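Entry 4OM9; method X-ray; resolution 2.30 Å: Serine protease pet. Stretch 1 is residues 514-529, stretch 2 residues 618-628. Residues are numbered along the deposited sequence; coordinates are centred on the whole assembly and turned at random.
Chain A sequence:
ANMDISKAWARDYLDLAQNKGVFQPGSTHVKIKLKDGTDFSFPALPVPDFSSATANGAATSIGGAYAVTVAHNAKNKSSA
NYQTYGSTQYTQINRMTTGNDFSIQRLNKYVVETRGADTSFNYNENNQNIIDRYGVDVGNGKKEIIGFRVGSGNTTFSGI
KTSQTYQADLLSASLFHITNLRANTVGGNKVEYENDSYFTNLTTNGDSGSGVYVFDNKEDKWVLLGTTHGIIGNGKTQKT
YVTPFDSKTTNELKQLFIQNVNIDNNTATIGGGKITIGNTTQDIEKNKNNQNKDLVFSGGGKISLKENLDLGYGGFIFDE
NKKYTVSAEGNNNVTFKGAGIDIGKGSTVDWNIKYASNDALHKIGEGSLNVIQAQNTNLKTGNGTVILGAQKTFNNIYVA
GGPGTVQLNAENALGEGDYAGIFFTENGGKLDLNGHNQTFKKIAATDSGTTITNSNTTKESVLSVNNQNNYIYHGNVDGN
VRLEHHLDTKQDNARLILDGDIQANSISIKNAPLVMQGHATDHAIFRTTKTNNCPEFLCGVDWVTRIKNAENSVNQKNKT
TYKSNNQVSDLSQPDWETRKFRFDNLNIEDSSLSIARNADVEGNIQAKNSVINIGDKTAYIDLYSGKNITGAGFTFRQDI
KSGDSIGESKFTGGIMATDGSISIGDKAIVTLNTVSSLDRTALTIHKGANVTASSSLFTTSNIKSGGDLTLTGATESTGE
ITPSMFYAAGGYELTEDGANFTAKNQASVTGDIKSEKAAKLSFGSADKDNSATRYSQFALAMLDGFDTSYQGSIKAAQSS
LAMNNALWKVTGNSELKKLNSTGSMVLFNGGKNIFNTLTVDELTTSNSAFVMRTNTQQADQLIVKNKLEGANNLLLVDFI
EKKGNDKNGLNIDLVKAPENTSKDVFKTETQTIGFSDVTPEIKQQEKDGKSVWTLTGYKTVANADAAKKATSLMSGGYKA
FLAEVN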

# COMPACT_ATOMS: atom_id res chain seq x y z
N LEU A 514 -12.96 -6.14 9.61
CA LEU A 514 -11.64 -5.78 9.15
C LEU A 514 -11.73 -5.22 7.73
O LEU A 514 -12.49 -5.72 6.89
CB LEU A 514 -10.69 -6.98 9.18
CG LEU A 514 -9.23 -6.57 8.92
CD1 LEU A 514 -8.62 -6.03 10.21
CD2 LEU A 514 -8.42 -7.73 8.39
N VAL A 515 -10.94 -4.19 7.49
CA VAL A 515 -10.82 -3.54 6.19
C VAL A 515 -9.36 -3.38 5.83
O VAL A 515 -8.58 -2.84 6.62
CB VAL A 515 -11.48 -2.17 6.17
CG1 VAL A 515 -11.16 -1.45 4.88
CG2 VAL A 515 -12.99 -2.32 6.35
N MET A 516 -8.99 -3.91 4.68
CA MET A 516 -7.68 -3.69 4.11
C MET A 516 -7.84 -2.81 2.87
O MET A 516 -8.68 -3.09 1.98
CB MET A 516 -7.00 -5.01 3.74
CG MET A 516 -6.81 -6.00 4.88
SD MET A 516 -6.29 -7.59 4.21
CE MET A 516 -6.17 -8.58 5.69
N GLN A 517 -7.04 -1.75 2.81
CA GLN A 517 -7.10 -0.80 1.71
C GLN A 517 -5.78 -0.08 1.55
O GLN A 517 -4.95 -0.09 2.47
CB GLN A 517 -8.21 0.24 1.94
CG GLN A 517 -7.93 1.16 3.13
CD GLN A 517 -8.75 2.44 3.10
OE1 GLN A 517 -9.99 2.42 3.16
NE2 GLN A 517 -8.06 3.59 3.03
N GLY A 518 -5.61 0.58 0.40
CA GLY A 518 -4.46 1.45 0.20
C GLY A 518 -4.57 2.74 1.01
O GLY A 518 -5.55 2.98 1.72
N HIS A 519 -3.56 3.59 0.89
CA HIS A 519 -3.56 4.84 1.63
C HIS A 519 -3.59 6.04 0.68
O HIS A 519 -2.78 6.13 -0.26
CB HIS A 519 -2.34 4.92 2.57
CG HIS A 519 -2.14 6.28 3.19
ND1 HIS A 519 -2.96 6.78 4.18
CD2 HIS A 519 -1.20 7.23 2.96
CE1 HIS A 519 -2.54 7.99 4.52
NE2 HIS A 519 -1.48 8.28 3.80
N ALA A 520 -4.56 6.92 0.90
CA ALA A 520 -4.67 8.12 0.08
C ALA A 520 -3.49 9.01 0.42
O ALA A 520 -3.24 9.31 1.60
CB ALA A 520 -5.99 8.84 0.33
N THR A 521 -2.74 9.41 -0.59
CA THR A 521 -1.51 10.17 -0.35
C THR A 521 -1.83 11.46 0.39
O THR A 521 -2.75 12.17 0.04
CB THR A 521 -0.78 10.41 -1.67
OG1 THR A 521 -0.27 9.15 -2.13
CG2 THR A 521 0.39 11.41 -1.50
N ASP A 522 -1.11 11.74 1.46
CA ASP A 522 -1.33 12.99 2.19
C ASP A 522 -0.77 14.20 1.45
O ASP A 522 0.30 14.13 0.83
CB ASP A 522 -0.69 12.93 3.59
CG ASP A 522 -1.17 11.75 4.41
OD1 ASP A 522 -2.37 11.73 4.75
OD2 ASP A 522 -0.36 10.86 4.72
N HIS A 523 -1.50 15.30 1.49
CA HIS A 523 -1.03 16.55 0.96
C HIS A 523 -1.07 17.60 2.05
O HIS A 523 -1.72 17.43 3.09
CB HIS A 523 -1.86 17.01 -0.26
CG HIS A 523 -1.80 16.06 -1.41
ND1 HIS A 523 -0.96 16.24 -2.50
CD2 HIS A 523 -2.45 14.89 -1.64
CE1 HIS A 523 -1.11 15.25 -3.34
NE2 HIS A 523 -2.00 14.40 -2.85
N ALA A 524 -0.35 18.69 1.80
CA ALA A 524 -0.38 19.85 2.66
C ALA A 524 -1.74 20.51 2.54
O ALA A 524 -2.42 20.38 1.52
CB ALA A 524 0.74 20.83 2.28
N ILE A 525 -2.13 21.23 3.59
CA ILE A 525 -3.29 22.09 3.50
C ILE A 525 -2.85 23.50 3.83
O ILE A 525 -1.69 23.73 4.16
CB ILE A 525 -4.40 21.64 4.46
CG1 ILE A 525 -3.97 21.86 5.92
CG2 ILE A 525 -4.76 20.16 4.21
CD1 ILE A 525 -4.95 21.29 6.91
N PHE A 526 -3.77 24.45 3.74
CA PHE A 526 -3.46 25.84 3.98
C PHE A 526 -3.65 26.21 5.44
O PHE A 526 -2.97 27.10 5.95
CB PHE A 526 -4.32 26.73 3.10
CG PHE A 526 -4.33 26.33 1.65
CD1 PHE A 526 -3.18 26.43 0.88
CD2 PHE A 526 -5.50 25.89 1.05
CE1 PHE A 526 -3.18 26.07 -0.45
CE2 PHE A 526 -5.51 25.54 -0.27
CZ PHE A 526 -4.35 25.62 -1.02
N ARG A 527 -4.58 25.51 6.11
CA ARG A 527 -4.97 25.84 7.49
C ARG A 527 -5.77 24.69 8.11
O ARG A 527 -6.73 24.21 7.51
CB ARG A 527 -5.79 27.14 7.50
CG ARG A 527 -6.15 27.67 8.89
CD ARG A 527 -7.03 28.92 8.80
NE ARG A 527 -8.35 28.64 8.24
CZ ARG A 527 -9.13 29.55 7.64
NH1 ARG A 527 -8.72 30.81 7.53
NH2 ARG A 527 -10.31 29.20 7.16
N THR A 528 -5.39 24.24 9.31
CA THR A 528 -6.07 23.06 9.85
C THR A 528 -7.23 23.45 10.76
O THR A 528 -8.20 22.71 10.83
CB THR A 528 -5.10 22.05 10.57
OG1 THR A 528 -5.63 21.65 11.85
CG2 THR A 528 -3.74 22.61 10.77
N THR A 529 -7.17 24.61 11.41
CA THR A 529 -8.35 25.13 12.10
C THR A 529 -9.35 25.73 11.11
O THR A 529 -8.97 26.38 10.13
CB THR A 529 -8.01 26.21 13.15
OG1 THR A 529 -7.27 27.28 12.53
CG2 THR A 529 -7.18 25.61 14.28
N THR A 618 -16.09 0.94 -0.89
CA THR A 618 -15.99 1.89 0.19
C THR A 618 -14.57 1.98 0.70
O THR A 618 -13.96 0.99 1.12
CB THR A 618 -16.93 1.52 1.34
OG1 THR A 618 -18.24 1.28 0.82
CG2 THR A 618 -16.99 2.65 2.36
N ALA A 619 -14.02 3.18 0.63
CA ALA A 619 -12.67 3.42 1.13
C ALA A 619 -12.72 4.48 2.23
O ALA A 619 -13.66 5.27 2.31
CB ALA A 619 -11.74 3.84 0.01
N TYR A 620 -11.71 4.46 3.10
CA TYR A 620 -11.68 5.35 4.25
C TYR A 620 -10.49 6.28 4.21
O TYR A 620 -9.39 5.90 3.82
CB TYR A 620 -11.66 4.53 5.55
CG TYR A 620 -12.86 3.60 5.67
CD1 TYR A 620 -12.91 2.42 4.94
CD2 TYR A 620 -13.94 3.91 6.49
CE1 TYR A 620 -14.00 1.57 5.02
CE2 TYR A 620 -15.04 3.07 6.58
CZ TYR A 620 -15.05 1.90 5.85
OH TYR A 620 -16.11 1.04 5.90
N ILE A 621 -10.70 7.53 4.60
CA ILE A 621 -9.58 8.45 4.76
C ILE A 621 -9.66 9.12 6.12
O ILE A 621 -10.73 9.16 6.75
CB ILE A 621 -9.54 9.52 3.66
CG1 ILE A 621 -10.75 10.44 3.74
CG2 ILE A 621 -9.44 8.88 2.29
CD1 ILE A 621 -10.71 11.62 2.75
N ASP A 622 -8.51 9.64 6.54
CA ASP A 622 -8.31 10.24 7.85
C ASP A 622 -8.01 11.71 7.62
O ASP A 622 -6.99 12.05 7.02
CB ASP A 622 -7.17 9.51 8.59
CG ASP A 622 -6.76 10.16 9.93
OD1 ASP A 622 -7.46 11.06 10.45
OD2 ASP A 622 -5.72 9.72 10.48
N LEU A 623 -8.90 12.59 8.06
CA LEU A 623 -8.67 14.02 7.92
C LEU A 623 -7.44 14.55 8.69
O LEU A 623 -7.02 15.69 8.47
CB LEU A 623 -9.92 14.78 8.34
CG LEU A 623 -11.12 14.55 7.41
CD1 LEU A 623 -12.33 15.35 7.87
CD2 LEU A 623 -10.75 14.89 5.96
N TYR A 624 -6.86 13.73 9.57
CA TYR A 624 -5.66 14.15 10.27
C TYR A 624 -4.54 13.16 10.06
O TYR A 624 -3.56 13.13 10.83
CB TYR A 624 -5.91 14.30 11.76
CG TYR A 624 -6.92 15.36 12.11
CD1 TYR A 624 -6.62 16.71 11.95
CD2 TYR A 624 -8.17 15.01 12.62
CE1 TYR A 624 -7.54 17.69 12.29
CE2 TYR A 624 -9.10 15.99 12.94
CZ TYR A 624 -8.78 17.33 12.78
OH TYR A 624 -9.69 18.30 13.11
N SER A 625 -4.68 12.37 9.01
CA SER A 625 -3.60 11.52 8.54
C SER A 625 -2.28 12.32 8.42
O SER A 625 -2.26 13.42 7.85
CB SER A 625 -3.99 10.91 7.19
OG SER A 625 -2.91 10.22 6.62
N GLY A 626 -1.20 11.79 8.97
CA GLY A 626 0.08 12.46 8.89
C GLY A 626 0.23 13.55 9.92
O GLY A 626 1.34 14.02 10.16
N LYS A 627 -0.86 13.96 10.55
CA LYS A 627 -0.76 14.92 11.67
C LYS A 627 -1.66 14.50 12.84
O LYS A 627 -2.42 15.31 13.39
CB LYS A 627 -1.11 16.34 11.18
CG LYS A 627 -2.41 16.47 10.43
CD LYS A 627 -2.35 17.62 9.43
CE LYS A 627 -3.06 18.87 9.95
NZ LYS A 627 -2.92 20.01 8.98
N ASN A 628 -1.57 13.23 13.22
CA ASN A 628 -2.43 12.66 14.26
C ASN A 628 -1.96 12.93 15.69
O ASN A 628 -2.75 12.83 16.64
CB ASN A 628 -2.55 11.15 14.06
CG ASN A 628 -3.22 10.77 12.74
OD1 ASN A 628 -2.57 10.33 11.81
ND2 ASN A 628 -4.54 10.93 12.68
O HOH W 1 -6.46 6.40 3.45

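The most unusual feature of this contact is a glutamine that stands in for a backbone partner. The side-chain amide of Q517 pairs with the main chain of Y620 in the strand 618-622. Y620 N donates to Q517 OE1 at 2.7 Å, and Q517 NE2 donates to Y620 O at 2.8 Å. A primary amide suits this place because it carries a donor and an acceptor side by side, as a peptide edge requires. Q517 has chi1 in p and chi2 in t, and its CA-to-CB bond points toward the other stretch. Q517 NE2 also donates to G518 O, at 2.9 Å. Water 1 adds a bridge: it accepts from A520 N (3.2 Å) and donates to Y620 O (3.0 Å).

Small apolar contacts lie along the same strand. V515 CG1 meets Y620 CE1 at 4.1 Å. A520 CB meets I621 CG2 at 4.0 Å. All four residues are buried, and each pair brings carbon against carbon.

A second polar site centres on D522. S625 OG donates to D522 OD1 at 2.5 Å, a very short bond. The other carboxylate oxygen, D522 OD2, accepts from H519 NE2 at 3.0 Å. One aspartate thus serves two donors, one from each stretch. S625 OG also lies at the edge of the H519 ring, 3.1 Å from H519 CE1. S625 closes a type I turn, S625 N to D622 O at 3.1 Å, and lies within a type II turn closed by K627 N to Y624 O at 2.8 Å. G626 has phi/psi of 81/-14, where a CB would jam against the preceding carbonyl.

At the far end, K627 reaches across. K627 NZ lies 3.2 Å from I525 CD1 and 3.3 Å from T528 CG2. Both are close approaches of the ammonium nitrogen to methyl carbons, with no hydrogen bond to the other stretch. In all, 477 Å² is buried between the stretches.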